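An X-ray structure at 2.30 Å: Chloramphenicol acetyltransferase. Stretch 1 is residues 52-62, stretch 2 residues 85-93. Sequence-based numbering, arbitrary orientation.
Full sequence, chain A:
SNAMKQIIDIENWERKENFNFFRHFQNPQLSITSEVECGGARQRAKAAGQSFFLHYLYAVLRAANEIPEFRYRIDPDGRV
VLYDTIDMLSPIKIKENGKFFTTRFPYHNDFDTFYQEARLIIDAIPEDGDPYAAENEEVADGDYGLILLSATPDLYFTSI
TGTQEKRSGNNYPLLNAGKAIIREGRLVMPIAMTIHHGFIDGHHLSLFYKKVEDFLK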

# COMPACT_ATOMS: atom_id res chain seq x y z
N PHE A 52 -8.14 -17.73 -17.62
CA PHE A 52 -6.84 -17.15 -17.30
C PHE A 52 -6.69 -16.96 -15.76
O PHE A 52 -5.62 -17.18 -15.18
CB PHE A 52 -6.68 -15.83 -18.06
CG PHE A 52 -5.42 -15.06 -17.70
CD1 PHE A 52 -4.16 -15.63 -17.85
CD2 PHE A 52 -5.51 -13.74 -17.24
CE1 PHE A 52 -3.00 -14.91 -17.52
CE2 PHE A 52 -4.35 -13.02 -16.92
CZ PHE A 52 -3.10 -13.62 -17.07
N PHE A 53 -7.81 -16.60 -15.12
CA PHE A 53 -7.91 -16.52 -13.65
C PHE A 53 -7.34 -17.75 -12.91
O PHE A 53 -6.56 -17.62 -11.96
CB PHE A 53 -9.38 -16.24 -13.24
CG PHE A 53 -9.64 -16.41 -11.78
CD1 PHE A 53 -9.17 -15.46 -10.84
CD2 PHE A 53 -10.31 -17.54 -11.31
CE1 PHE A 53 -9.40 -15.63 -9.47
CE2 PHE A 53 -10.55 -17.71 -9.94
CZ PHE A 53 -10.08 -16.75 -9.02
N LEU A 54 -7.69 -18.94 -13.37
CA LEU A 54 -7.21 -20.18 -12.77
C LEU A 54 -5.74 -20.43 -13.06
O LEU A 54 -5.06 -21.09 -12.25
CB LEU A 54 -8.09 -21.38 -13.18
CG LEU A 54 -9.51 -21.32 -12.59
CD1 LEU A 54 -10.42 -22.40 -13.20
CD2 LEU A 54 -9.49 -21.38 -11.06
N HIS A 55 -5.24 -19.91 -14.18
CA HIS A 55 -3.80 -19.99 -14.47
C HIS A 55 -2.95 -19.18 -13.48
O HIS A 55 -1.96 -19.68 -12.99
CB HIS A 55 -3.50 -19.56 -15.91
CG HIS A 55 -3.69 -20.65 -16.92
ND1 HIS A 55 -2.62 -21.25 -17.58
CD2 HIS A 55 -4.81 -21.25 -17.39
CE1 HIS A 55 -3.09 -22.16 -18.41
NE2 HIS A 55 -4.41 -22.19 -18.31
N TYR A 56 -3.32 -17.93 -13.21
CA TYR A 56 -2.55 -17.16 -12.22
C TYR A 56 -2.87 -17.53 -10.77
O TYR A 56 -2.00 -17.42 -9.91
CB TYR A 56 -2.56 -15.65 -12.48
CG TYR A 56 -3.87 -14.89 -12.32
CD1 TYR A 56 -4.44 -14.65 -11.05
CD2 TYR A 56 -4.49 -14.34 -13.44
CE1 TYR A 56 -5.64 -13.91 -10.92
CE2 TYR A 56 -5.68 -13.60 -13.32
CZ TYR A 56 -6.23 -13.38 -12.07
OH TYR A 56 -7.39 -12.66 -11.98
N LEU A 57 -4.08 -18.04 -10.54
CA LEU A 57 -4.44 -18.54 -9.22
C LEU A 57 -3.54 -19.72 -8.86
O LEU A 57 -3.00 -19.81 -7.74
CB LEU A 57 -5.93 -18.92 -9.15
CG LEU A 57 -6.54 -19.08 -7.75
CD1 LEU A 57 -6.65 -17.71 -7.08
CD2 LEU A 57 -7.94 -19.76 -7.78
N TYR A 58 -3.37 -20.61 -9.83
CA TYR A 58 -2.46 -21.74 -9.65
C TYR A 58 -1.02 -21.29 -9.39
O TYR A 58 -0.36 -21.78 -8.46
CB TYR A 58 -2.51 -22.68 -10.86
CG TYR A 58 -1.55 -23.83 -10.70
CD1 TYR A 58 -1.80 -24.83 -9.77
CD2 TYR A 58 -0.37 -23.89 -11.43
CE1 TYR A 58 -0.93 -25.89 -9.59
CE2 TYR A 58 0.52 -24.96 -11.26
CZ TYR A 58 0.23 -25.95 -10.33
OH TYR A 58 1.07 -27.02 -10.13
N ALA A 59 -0.54 -20.37 -10.24
CA ALA A 59 0.83 -19.84 -10.13
C ALA A 59 1.11 -19.33 -8.73
O ALA A 59 2.15 -19.63 -8.14
CB ALA A 59 1.06 -18.73 -11.16
N VAL A 60 0.16 -18.56 -8.19
CA VAL A 60 0.31 -17.97 -6.86
C VAL A 60 0.28 -19.07 -5.79
O VAL A 60 1.11 -19.07 -4.86
CB VAL A 60 -0.79 -16.88 -6.61
CG1 VAL A 60 -0.95 -16.57 -5.10
CG2 VAL A 60 -0.48 -15.62 -7.39
N LEU A 61 -0.68 -20.00 -5.91
CA LEU A 61 -0.86 -21.06 -4.91
C LEU A 61 0.36 -22.00 -4.86
O LEU A 61 0.81 -22.41 -3.77
CB LEU A 61 -2.15 -21.86 -5.16
CG LEU A 61 -2.59 -22.87 -4.10
CD1 LEU A 61 -2.80 -22.21 -2.74
CD2 LEU A 61 -3.83 -23.58 -4.53
N ARG A 62 0.88 -22.32 -6.05
CA ARG A 62 2.06 -23.15 -6.20
C ARG A 62 3.30 -22.50 -5.59
O ARG A 62 4.05 -23.18 -4.89
CB ARG A 62 2.31 -23.51 -7.67
CG ARG A 62 3.55 -24.41 -7.89
CD ARG A 62 3.47 -25.20 -9.19
NE ARG A 62 4.74 -25.83 -9.54
CZ ARG A 62 4.95 -26.55 -10.64
NH1 ARG A 62 3.96 -26.74 -11.51
NH2 ARG A 62 6.16 -27.06 -10.88
N THR A 85 0.70 -28.38 3.52
CA THR A 85 0.08 -27.95 2.27
C THR A 85 -0.82 -26.72 2.51
O THR A 85 -1.47 -26.60 3.56
CB THR A 85 -0.70 -29.13 1.61
OG1 THR A 85 0.24 -30.11 1.17
CG2 THR A 85 -1.52 -28.70 0.42
N ILE A 86 -0.83 -25.83 1.52
CA ILE A 86 -1.59 -24.59 1.54
C ILE A 86 -2.62 -24.63 0.42
O ILE A 86 -2.29 -24.90 -0.74
CB ILE A 86 -0.63 -23.36 1.37
CG1 ILE A 86 0.40 -23.32 2.50
CG2 ILE A 86 -1.41 -22.03 1.28
CD1 ILE A 86 -0.18 -23.34 3.92
N ASP A 87 -3.88 -24.40 0.78
CA ASP A 87 -4.93 -24.28 -0.22
C ASP A 87 -5.36 -22.82 -0.42
O ASP A 87 -4.86 -21.91 0.26
CB ASP A 87 -6.12 -25.15 0.14
CG ASP A 87 -5.78 -26.64 0.15
OD1 ASP A 87 -5.01 -27.11 -0.71
OD2 ASP A 87 -6.31 -27.33 1.03
N MSE A 88 -6.26 -22.63 -1.37
CA MSE A 88 -6.66 -21.30 -1.80
C MSE A 88 -8.09 -20.99 -1.38
O MSE A 88 -9.00 -21.79 -1.60
CB MSE A 88 -6.54 -21.18 -3.34
CG MSE A 88 -7.09 -19.87 -3.93
SE MSE A 88 -6.03 -18.25 -3.39
CE MSE A 88 -4.39 -18.55 -4.48
N LEU A 89 -8.28 -19.81 -0.77
CA LEU A 89 -9.59 -19.18 -0.69
C LEU A 89 -9.62 -18.08 -1.73
O LEU A 89 -8.64 -17.38 -1.94
CB LEU A 89 -9.85 -18.57 0.69
CG LEU A 89 -9.95 -19.49 1.90
CD1 LEU A 89 -10.44 -18.70 3.08
CD2 LEU A 89 -10.86 -20.71 1.67
N SER A 90 -10.77 -17.89 -2.37
CA SER A 90 -10.91 -16.80 -3.27
C SER A 90 -12.38 -16.36 -3.37
O SER A 90 -13.28 -17.21 -3.47
CB SER A 90 -10.32 -17.14 -4.67
OG SER A 90 -10.44 -16.02 -5.55
N PRO A 91 -12.62 -15.03 -3.33
CA PRO A 91 -13.97 -14.47 -3.53
C PRO A 91 -14.42 -14.48 -5.01
O PRO A 91 -14.10 -13.55 -5.79
CB PRO A 91 -13.88 -13.04 -2.97
CG PRO A 91 -12.42 -12.67 -3.05
CD PRO A 91 -11.62 -13.98 -3.02
N ILE A 92 -15.20 -15.49 -5.38
CA ILE A 92 -15.73 -15.60 -6.72
C ILE A 92 -16.93 -14.68 -6.93
O ILE A 92 -17.93 -14.78 -6.20
CB ILE A 92 -16.04 -17.08 -7.09
CG1 ILE A 92 -14.78 -17.94 -6.83
CG2 ILE A 92 -16.49 -17.20 -8.56
CD1 ILE A 92 -13.52 -17.49 -7.67
N LYS A 93 -16.82 -13.77 -7.90
CA LYS A 93 -17.92 -12.86 -8.21
C LYS A 93 -19.10 -13.68 -8.74
O LYS A 93 -18.94 -14.49 -9.64
CB LYS A 93 -17.48 -11.81 -9.24
CG LYS A 93 -18.50 -10.69 -9.51
CD LYS A 93 -18.15 -10.03 -10.84
CE LYS A 93 -18.65 -8.60 -10.94
NZ LYS A 93 -18.59 -8.10 -12.34

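The most unusual feature of this contact is that no hydrogen bond crosses it, and that at its close end a leucine methyl rests on strand backbone: Leu61 CD1 lies 3.4 Å from Ile86 O and 3.7 Å from Met88 N. The helix satisfies its own backbone, for example Leu61 N to Leu57 O at 3.0 Å, and the contacts across are van der Waals packing of side chains on side chains and, at Leu61, on strand backbone.

Met88, a selenomethionine, reaches from the strand to the side of the helix and meets three of its residues. Its CE lies 3.5 Å from Leu57 CD1 and 4.0 Å from Val60 CG1, while its CB sits 3.8 Å from Leu61 CD2. With chi1 t and chi2 and chi3 both p, the chain bends after its first step and ends with its methyl near Leu57 and Val60.

The helix runs obliquely against the strand, at 133° between their directions, and the spacing is uneven. Leu61 CA and Met88 CA are 6.6 Å apart, whereas Phe53 CA and Ile92 CA are 10.5 Å apart. The side chains match that divergence. At the wide end the longer reach of an aromatic ring fills the gap: Phe53 CE2 comes within 3.7 Å of Ile92 CD1, and Phe53 CZ is 3.6 Å from Ser90 OG, which lies at the ring edge. That hydroxyl can border carbon because its hydrogen bonding is satisfied elsewhere in the structure.

The rule of spacing is plain. Phe53, Leu57 and Leu61, four residues apart, point toward the strand, and alternation on the strand turns Met88 and Ser90 toward the helix while Asp87, Leu89 and Pro91 point away. Among the helix residues that point away, Arg62 NH1 donates to Tyr58 OH at 3.2 Å, a polar link kept clear of the apolar seam.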